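Local coordinates for septation protein imp2 (PDB 5C1F) that binds membrane phospholipids through its F-BAR domain, the part modelled here, links cytoskeleton to membrane, is required for normal septation and takes part in medial-ring disassembly in fission yeast, at residues Met55-Phe63 and Val75-Met85; Thr269-Pro277 and Val292-Gln300. All coordinates share one frame; numbering follows the deposited sequence.

Contact 1. Residues Met55-Phe63 and Val75-Met85; sequences MAKLSRTTF and VQVMKAEVDNM
Lys79 reaches from helix 69-155 across to the C-terminal end of helix 18-59 and the loop after it, touching a different group at nearly every step. Its CB sets off toward the other segment; CG passes beside the carbonyl oxygen of Ser59, and CD lies 3.5 Å from Phe63 CE1, in the plane of the ring and at its edge. A bend at chi3 brings Lys79 CE to 3.3 Å from Thr61 O. A second bend, at chi4, turns the tip, and Lys79 NZ donates to Ser59 O at 3.2 Å, close to the direction in which that carbonyl points. The ammonium thus sits at the C-terminal end of the helix, where backbone carbonyls run out of amide partners. Val75 CG1 covers one face of the Phe63 ring in a CH-pi contact, 4.2 Å from the centroid.

These are the first two long helices of the F-BAR domain; their axes here are 159° apart, close to antiparallel, and the second subunit closes over the apolar side, with its Phe40 on Leu58 and its Arg44 on Met55. One turn along from Lys79, Val82 CG1 and the backbone of Asp83 meet Ser59 OG, which bonds back to Met55 O. Met55 lays CG on Val82 CG1 and SD on Met85 CB.

At the outer edge Arg60 and Asp83 form a salt bridge. Arg60 NH2 takes both carboxylate oxygens on their syn sides, Asp83 OD1 at 2.9 Å and Asp83 OD2 at 3.1 Å, while NH1 adds a weak bond to OD2; the guanidinium and carboxylate planes stand 81° apart.

Contact 2. Residues Thr269-Pro277 and Val292-Gln300; sequences TGTGIPQPP and VELVQANFQ
Ile273 O is gripped by two donors that come from opposite faces of its carbonyl plane: Val295 N across the strands at 3.0 Å, and Gln275 NE2 from its own segment at 3.0 Å. This oxygen belongs to a small two-stranded antiparallel sheet, strand 272-274 against strand 294-296, built in the non-helical tail that follows helix 256-267. Ile273 and Val295 are its hydrogen-bonded pair, since Ile273 N also donates to Val295 O. Beyond the pair the ladder carries on at both ends, with Gln275 N bonded to Glu293 O and Ala297 N to Thr271 O; the latter, at 2.8 Å, is almost straight, 176° at the hydrogen.

The second bond to Ile273 O depends on the curl of Gln275. With CG beside the backbone N (chi1 -58°) and a bend at chi2 (-59°), the amide turns back over its own strand. NE2 then stands above the Ile273 carbonyl plane, while the oxygen lies in the amide's plane. Curled this way, the amide rests on Val295: Gln275 CD lies 3.5 Å from Val295 CG2, and Gln275 CG meets Glu293 CG.

The side chains of Pro274, Leu294 and Gln296 lie on one face of the sheet. Here Leu294 CD2 reaches over to Pro274 CA, and farther out Val292 CG1 packs on Pro274 CB at 3.6 Å. The second subunit lies alongside: its Asn10 side chain accepts a hydrogen bond from Phe299 N, and its Arg205 packs on the Phe299 side chain. On the Val295 side of the sheet, Ile273 sends CG1 to Ala297 CB, and Ile273 CD1 meets the Phe299 ring obliquely, 3.8 Å from Phe299 CZ.

From the N terminus, helix 18-59 runs into a turn, and contact 1 closes the connection as helix 69-155 comes back beside it, with eleven residues between the two segments. The chain then passes through helices 162-252 and 256-267 before entering the tail, where contact 2 closes a second loop, of fourteen residues without helix or strand. The two closures follow in series and neither nest nor cross; the nearest atoms of contact 1 and contact 2 are about 23 Å apart. Contact 1 joins two long helices of the F-BAR bundle, contact 2 two short tail strands. Both also touch the second subunit, so each local closure lies against the dimer partner.

Contact 1. Residues Met55-Phe63 and Val75-Met85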
# COMPACT_ATOMS: atom_id res chain seq x y z
N MET A 55 -7.39 -0.78 2.96
CA MET A 55 -7.43 -2.21 2.70
C MET A 55 -8.27 -2.93 3.76
O MET A 55 -8.98 -3.90 3.45
CB MET A 55 -6.02 -2.79 2.66
CG MET A 55 -5.95 -4.19 2.09
SD MET A 55 -4.26 -4.78 1.90
CE MET A 55 -3.59 -3.51 0.83
N ALA A 56 -8.20 -2.45 5.00
CA ALA A 56 -9.01 -3.00 6.08
C ALA A 56 -10.49 -2.73 5.82
O ALA A 56 -11.32 -3.62 5.97
CB ALA A 56 -8.59 -2.41 7.42
N LYS A 57 -10.81 -1.49 5.44
CA LYS A 57 -12.18 -1.11 5.13
C LYS A 57 -12.75 -2.00 4.02
O LYS A 57 -13.91 -2.42 4.08
CB LYS A 57 -12.25 0.36 4.70
CG LYS A 57 -13.66 0.86 4.44
CD LYS A 57 -13.66 2.31 3.98
CE LYS A 57 -15.06 2.79 3.64
NZ LYS A 57 -15.94 2.88 4.84
N LEU A 58 -11.92 -2.29 3.03
CA LEU A 58 -12.31 -3.15 1.92
C LEU A 58 -12.62 -4.56 2.39
O LEU A 58 -13.51 -5.23 1.86
CB LEU A 58 -11.20 -3.18 0.86
CG LEU A 58 -11.37 -4.17 -0.29
CD1 LEU A 58 -12.63 -3.87 -1.08
CD2 LEU A 58 -10.15 -4.17 -1.19
N SER A 59 -11.88 -5.02 3.40
CA SER A 59 -12.06 -6.36 3.95
C SER A 59 -13.39 -6.51 4.68
O SER A 59 -13.87 -7.62 4.87
CB SER A 59 -10.91 -6.70 4.89
OG SER A 59 -9.66 -6.59 4.23
N ARG A 60 -13.96 -5.38 5.09
CA ARG A 60 -15.24 -5.37 5.81
C ARG A 60 -16.41 -5.52 4.86
O ARG A 60 -17.56 -5.50 5.29
CB ARG A 60 -15.40 -4.07 6.60
CG ARG A 60 -14.32 -3.84 7.63
CD ARG A 60 -14.33 -4.92 8.69
NE ARG A 60 -13.00 -5.07 9.27
CZ ARG A 60 -12.16 -6.05 8.96
NH1 ARG A 60 -12.51 -6.98 8.08
NH2 ARG A 60 -10.97 -6.10 9.54
N THR A 61 -16.11 -5.65 3.58
CA THR A 61 -17.15 -5.79 2.57
C THR A 61 -17.99 -7.03 2.86
O THR A 61 -17.46 -8.11 3.08
CB THR A 61 -16.57 -5.88 1.15
OG1 THR A 61 -15.86 -4.67 0.85
CG2 THR A 61 -17.68 -6.08 0.13
N THR A 62 -19.30 -6.84 2.87
CA THR A 62 -20.22 -7.95 3.05
C THR A 62 -20.74 -8.39 1.69
O THR A 62 -21.21 -7.57 0.90
CB THR A 62 -21.39 -7.58 3.97
OG1 THR A 62 -22.25 -6.65 3.30
CG2 THR A 62 -20.88 -6.96 5.26
N PHE A 63 -20.62 -9.68 1.41
CA PHE A 63 -21.16 -10.25 0.19
C PHE A 63 -22.52 -10.88 0.46
O PHE A 63 -22.85 -11.17 1.60
CB PHE A 63 -20.20 -11.30 -0.38
CG PHE A 63 -18.97 -10.72 -1.02
CD1 PHE A 63 -17.84 -10.45 -0.26
CD2 PHE A 63 -18.94 -10.45 -2.38
CE1 PHE A 63 -16.71 -9.92 -0.85
CE2 PHE A 63 -17.81 -9.93 -2.97
CZ PHE A 63 -16.69 -9.66 -2.21
N VAL A 75 -13.97 -17.17 -1.61
CA VAL A 75 -14.18 -15.73 -1.52
C VAL A 75 -14.00 -15.28 -0.07
O VAL A 75 -13.45 -14.21 0.20
CB VAL A 75 -15.57 -15.33 -2.04
CG1 VAL A 75 -15.79 -13.84 -1.90
CG2 VAL A 75 -15.74 -15.76 -3.49
N GLN A 76 -14.46 -16.10 0.86
CA GLN A 76 -14.31 -15.78 2.27
C GLN A 76 -12.84 -15.84 2.70
O GLN A 76 -12.36 -14.95 3.40
CB GLN A 76 -15.16 -16.71 3.13
CG GLN A 76 -16.64 -16.44 3.00
CD GLN A 76 -17.48 -17.34 3.87
OE1 GLN A 76 -17.00 -18.33 4.42
NE2 GLN A 76 -18.76 -17.01 4.01
N VAL A 77 -12.15 -16.88 2.26
CA VAL A 77 -10.72 -17.02 2.53
C VAL A 77 -9.95 -15.85 1.91
O VAL A 77 -9.06 -15.28 2.54
CB VAL A 77 -10.18 -18.35 1.98
CG1 VAL A 77 -8.66 -18.34 1.93
CG2 VAL A 77 -10.67 -19.51 2.84
N MET A 78 -10.32 -15.48 0.69
CA MET A 78 -9.69 -14.37 0.01
C MET A 78 -9.89 -13.06 0.77
O MET A 78 -8.96 -12.26 0.91
CB MET A 78 -10.23 -14.25 -1.42
CG MET A 78 -9.50 -13.25 -2.30
SD MET A 78 -10.25 -11.62 -2.26
CE MET A 78 -11.85 -11.98 -2.98
N LYS A 79 -11.10 -12.86 1.28
CA LYS A 79 -11.42 -11.64 2.02
C LYS A 79 -10.71 -11.63 3.37
O LYS A 79 -10.26 -10.58 3.83
CB LYS A 79 -12.93 -11.51 2.22
CG LYS A 79 -13.40 -10.08 2.38
CD LYS A 79 -14.90 -9.96 2.12
CE LYS A 79 -15.68 -10.85 3.08
NZ LYS A 79 -15.45 -10.40 4.48
N ALA A 80 -10.62 -12.79 4.00
CA ALA A 80 -9.89 -12.92 5.25
C ALA A 80 -8.39 -12.69 5.05
O ALA A 80 -7.72 -12.15 5.93
CB ALA A 80 -10.13 -14.29 5.86
N GLU A 81 -7.87 -13.09 3.89
CA GLU A 81 -6.44 -12.95 3.64
C GLU A 81 -6.09 -11.54 3.19
O GLU A 81 -4.97 -11.07 3.43
CB GLU A 81 -5.96 -13.98 2.62
CG GLU A 81 -5.92 -15.42 3.15
CD GLU A 81 -5.00 -15.60 4.36
OE1 GLU A 81 -4.19 -14.70 4.66
OE2 GLU A 81 -5.08 -16.66 5.02
N VAL A 82 -7.03 -10.86 2.54
CA VAL A 82 -6.86 -9.45 2.23
C VAL A 82 -6.85 -8.66 3.55
O VAL A 82 -6.12 -7.68 3.70
CB VAL A 82 -7.97 -8.93 1.29
CG1 VAL A 82 -8.05 -7.41 1.29
CG2 VAL A 82 -7.75 -9.46 -0.12
N ASP A 83 -7.65 -9.12 4.51
CA ASP A 83 -7.68 -8.53 5.84
C ASP A 83 -6.34 -8.76 6.55
O ASP A 83 -5.83 -7.86 7.22
CB ASP A 83 -8.82 -9.12 6.67
CG ASP A 83 -9.14 -8.29 7.91
OD1 ASP A 83 -8.76 -7.10 7.95
OD2 ASP A 83 -9.79 -8.83 8.83
N ASN A 84 -5.78 -9.96 6.40
CA ASN A 84 -4.47 -10.26 6.98
C ASN A 84 -3.38 -9.38 6.38
O ASN A 84 -2.44 -8.99 7.06
CB ASN A 84 -4.12 -11.73 6.79
CG ASN A 84 -4.83 -12.63 7.78
OD1 ASN A 84 -5.20 -12.20 8.87
ND2 ASN A 84 -5.03 -13.89 7.40
N MET A 85 -3.52 -9.07 5.10
CA MET A 85 -2.58 -8.18 4.45
C MET A 85 -2.73 -6.76 4.99
O MET A 85 -1.74 -6.06 5.20
CB MET A 85 -2.78 -8.21 2.93
CG MET A 85 -2.28 -9.50 2.29
SD MET A 85 -2.39 -9.50 0.49
CE MET A 85 -3.68 -10.72 0.23

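Contact 2. Residues Thr269-Pro277 and Val292-Gln300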
# COMPACT_ATOMS: atom_id res chain seq x y z
N THR A 269 -35.22 -29.10 -7.72
CA THR A 269 -36.65 -28.81 -7.61
C THR A 269 -37.49 -30.07 -7.81
O THR A 269 -38.71 -30.04 -7.64
CB THR A 269 -37.09 -27.76 -8.64
OG1 THR A 269 -36.76 -28.23 -9.96
CG2 THR A 269 -36.38 -26.44 -8.40
N GLY A 270 -36.83 -31.17 -8.16
CA GLY A 270 -37.52 -32.43 -8.37
C GLY A 270 -36.84 -33.33 -9.38
O GLY A 270 -36.26 -32.85 -10.36
N THR A 271 -36.92 -34.63 -9.15
CA THR A 271 -36.32 -35.61 -10.05
C THR A 271 -37.39 -36.29 -10.90
O THR A 271 -37.10 -37.17 -11.71
CB THR A 271 -35.53 -36.69 -9.28
OG1 THR A 271 -36.42 -37.41 -8.42
CG2 THR A 271 -34.43 -36.06 -8.46
N GLY A 272 -38.63 -35.86 -10.72
CA GLY A 272 -39.75 -36.47 -11.42
C GLY A 272 -40.30 -35.61 -12.54
O GLY A 272 -40.71 -34.47 -12.32
N ILE A 273 -40.29 -36.17 -13.75
CA ILE A 273 -40.83 -35.49 -14.91
C ILE A 273 -42.36 -35.59 -14.93
O ILE A 273 -42.91 -36.69 -14.92
CB ILE A 273 -40.28 -36.09 -16.22
CG1 ILE A 273 -38.76 -36.22 -16.15
CG2 ILE A 273 -40.70 -35.24 -17.42
CD1 ILE A 273 -38.15 -36.87 -17.37
N PRO A 274 -43.04 -34.43 -14.95
CA PRO A 274 -44.50 -34.42 -15.04
C PRO A 274 -45.00 -35.02 -16.35
O PRO A 274 -44.50 -34.67 -17.42
CB PRO A 274 -44.85 -32.93 -14.94
CG PRO A 274 -43.60 -32.21 -15.28
CD PRO A 274 -42.48 -33.08 -14.82
N GLN A 275 -45.97 -35.92 -16.26
CA GLN A 275 -46.54 -36.57 -17.43
C GLN A 275 -47.80 -35.84 -17.88
O GLN A 275 -48.56 -35.35 -17.05
CB GLN A 275 -46.86 -38.04 -17.14
CG GLN A 275 -45.66 -38.86 -16.70
CD GLN A 275 -44.56 -38.87 -17.73
OE1 GLN A 275 -44.71 -39.43 -18.82
NE2 GLN A 275 -43.43 -38.23 -17.41
N PRO A 276 -48.02 -35.77 -19.20
CA PRO A 276 -49.22 -35.13 -19.75
C PRO A 276 -50.51 -35.76 -19.23
O PRO A 276 -50.54 -36.97 -19.00
CB PRO A 276 -49.08 -35.35 -21.26
CG PRO A 276 -48.13 -36.50 -21.40
CD PRO A 276 -47.17 -36.34 -20.26
N PRO A 277 -51.55 -34.94 -19.03
CA PRO A 277 -52.84 -35.45 -18.53
C PRO A 277 -53.45 -36.44 -19.51
O PRO A 277 -53.37 -36.25 -20.72
CB PRO A 277 -53.70 -34.18 -18.42
CG PRO A 277 -52.72 -33.04 -18.40
CD PRO A 277 -51.58 -33.49 -19.26
N VAL A 292 -50.50 -34.96 -10.66
CA VAL A 292 -49.52 -35.04 -11.74
C VAL A 292 -48.68 -36.31 -11.61
O VAL A 292 -47.91 -36.46 -10.66
CB VAL A 292 -48.60 -33.81 -11.76
CG1 VAL A 292 -47.61 -33.91 -12.91
CG2 VAL A 292 -49.42 -32.53 -11.88
N GLU A 293 -48.87 -37.22 -12.56
CA GLU A 293 -48.06 -38.43 -12.64
C GLU A 293 -46.60 -38.04 -12.87
O GLU A 293 -46.31 -37.15 -13.67
CB GLU A 293 -48.57 -39.33 -13.77
CG GLU A 293 -47.67 -40.51 -14.12
CD GLU A 293 -48.08 -41.79 -13.41
OE1 GLU A 293 -48.97 -41.74 -12.54
OE2 GLU A 293 -47.51 -42.85 -13.75
N LEU A 294 -45.69 -38.71 -12.17
CA LEU A 294 -44.27 -38.41 -12.31
C LEU A 294 -43.49 -39.64 -12.76
O LEU A 294 -43.65 -40.73 -12.20
CB LEU A 294 -43.70 -37.87 -11.00
CG LEU A 294 -44.29 -36.57 -10.46
CD1 LEU A 294 -43.56 -36.13 -9.20
CD2 LEU A 294 -44.25 -35.48 -11.53
N VAL A 295 -42.65 -39.47 -13.77
CA VAL A 295 -41.70 -40.49 -14.17
C VAL A 295 -40.28 -40.00 -13.89
O VAL A 295 -39.89 -38.94 -14.38
CB VAL A 295 -41.83 -40.86 -15.66
CG1 VAL A 295 -40.68 -41.74 -16.10
CG2 VAL A 295 -43.17 -41.53 -15.93
N GLN A 296 -39.54 -40.76 -13.10
CA GLN A 296 -38.20 -40.37 -12.67
C GLN A 296 -37.26 -40.13 -13.85
O GLN A 296 -37.12 -40.98 -14.74
CB GLN A 296 -37.60 -41.43 -11.74
CG GLN A 296 -36.23 -41.08 -11.18
CD GLN A 296 -35.71 -42.11 -10.20
OE1 GLN A 296 -36.41 -43.06 -9.84
NE2 GLN A 296 -34.47 -41.93 -9.75
N ALA A 297 -36.61 -38.97 -13.86
CA ALA A 297 -35.64 -38.62 -14.89
C ALA A 297 -34.44 -39.56 -14.85
O ALA A 297 -34.00 -39.96 -13.77
CB ALA A 297 -35.20 -37.18 -14.73
N ASN A 298 -33.91 -39.91 -16.01
CA ASN A 298 -32.84 -40.89 -16.10
C ASN A 298 -31.95 -40.65 -17.31
O ASN A 298 -31.56 -41.59 -18.01
CB ASN A 298 -33.43 -42.30 -16.15
CG ASN A 298 -32.42 -43.38 -15.79
OD1 ASN A 298 -31.49 -43.14 -15.02
ND2 ASN A 298 -32.61 -44.57 -16.34
N PHE A 299 -31.61 -39.39 -17.55
CA PHE A 299 -30.79 -39.03 -18.70
C PHE A 299 -29.30 -39.18 -18.41
O PHE A 299 -28.89 -39.24 -17.25
CB PHE A 299 -31.07 -37.59 -19.13
CG PHE A 299 -32.52 -37.30 -19.38
CD1 PHE A 299 -33.15 -37.77 -20.52
CD2 PHE A 299 -33.26 -36.56 -18.47
CE1 PHE A 299 -34.49 -37.51 -20.75
CE2 PHE A 299 -34.59 -36.30 -18.69
CZ PHE A 299 -35.21 -36.77 -19.83
N GLN A 300 -28.51 -39.26 -19.47
CA GLN A 300 -27.06 -39.24 -19.36
C GLN A 300 -26.54 -37.84 -19.66
O GLN A 300 -27.04 -37.18 -20.57
CB GLN A 300 -26.42 -40.27 -20.31
CG GLN A 300 -26.67 -41.72 -19.92
CD GLN A 300 -25.82 -42.17 -18.75
OE1 GLN A 300 -24.74 -41.64 -18.51
NE2 GLN A 300 -26.31 -43.16 -18.01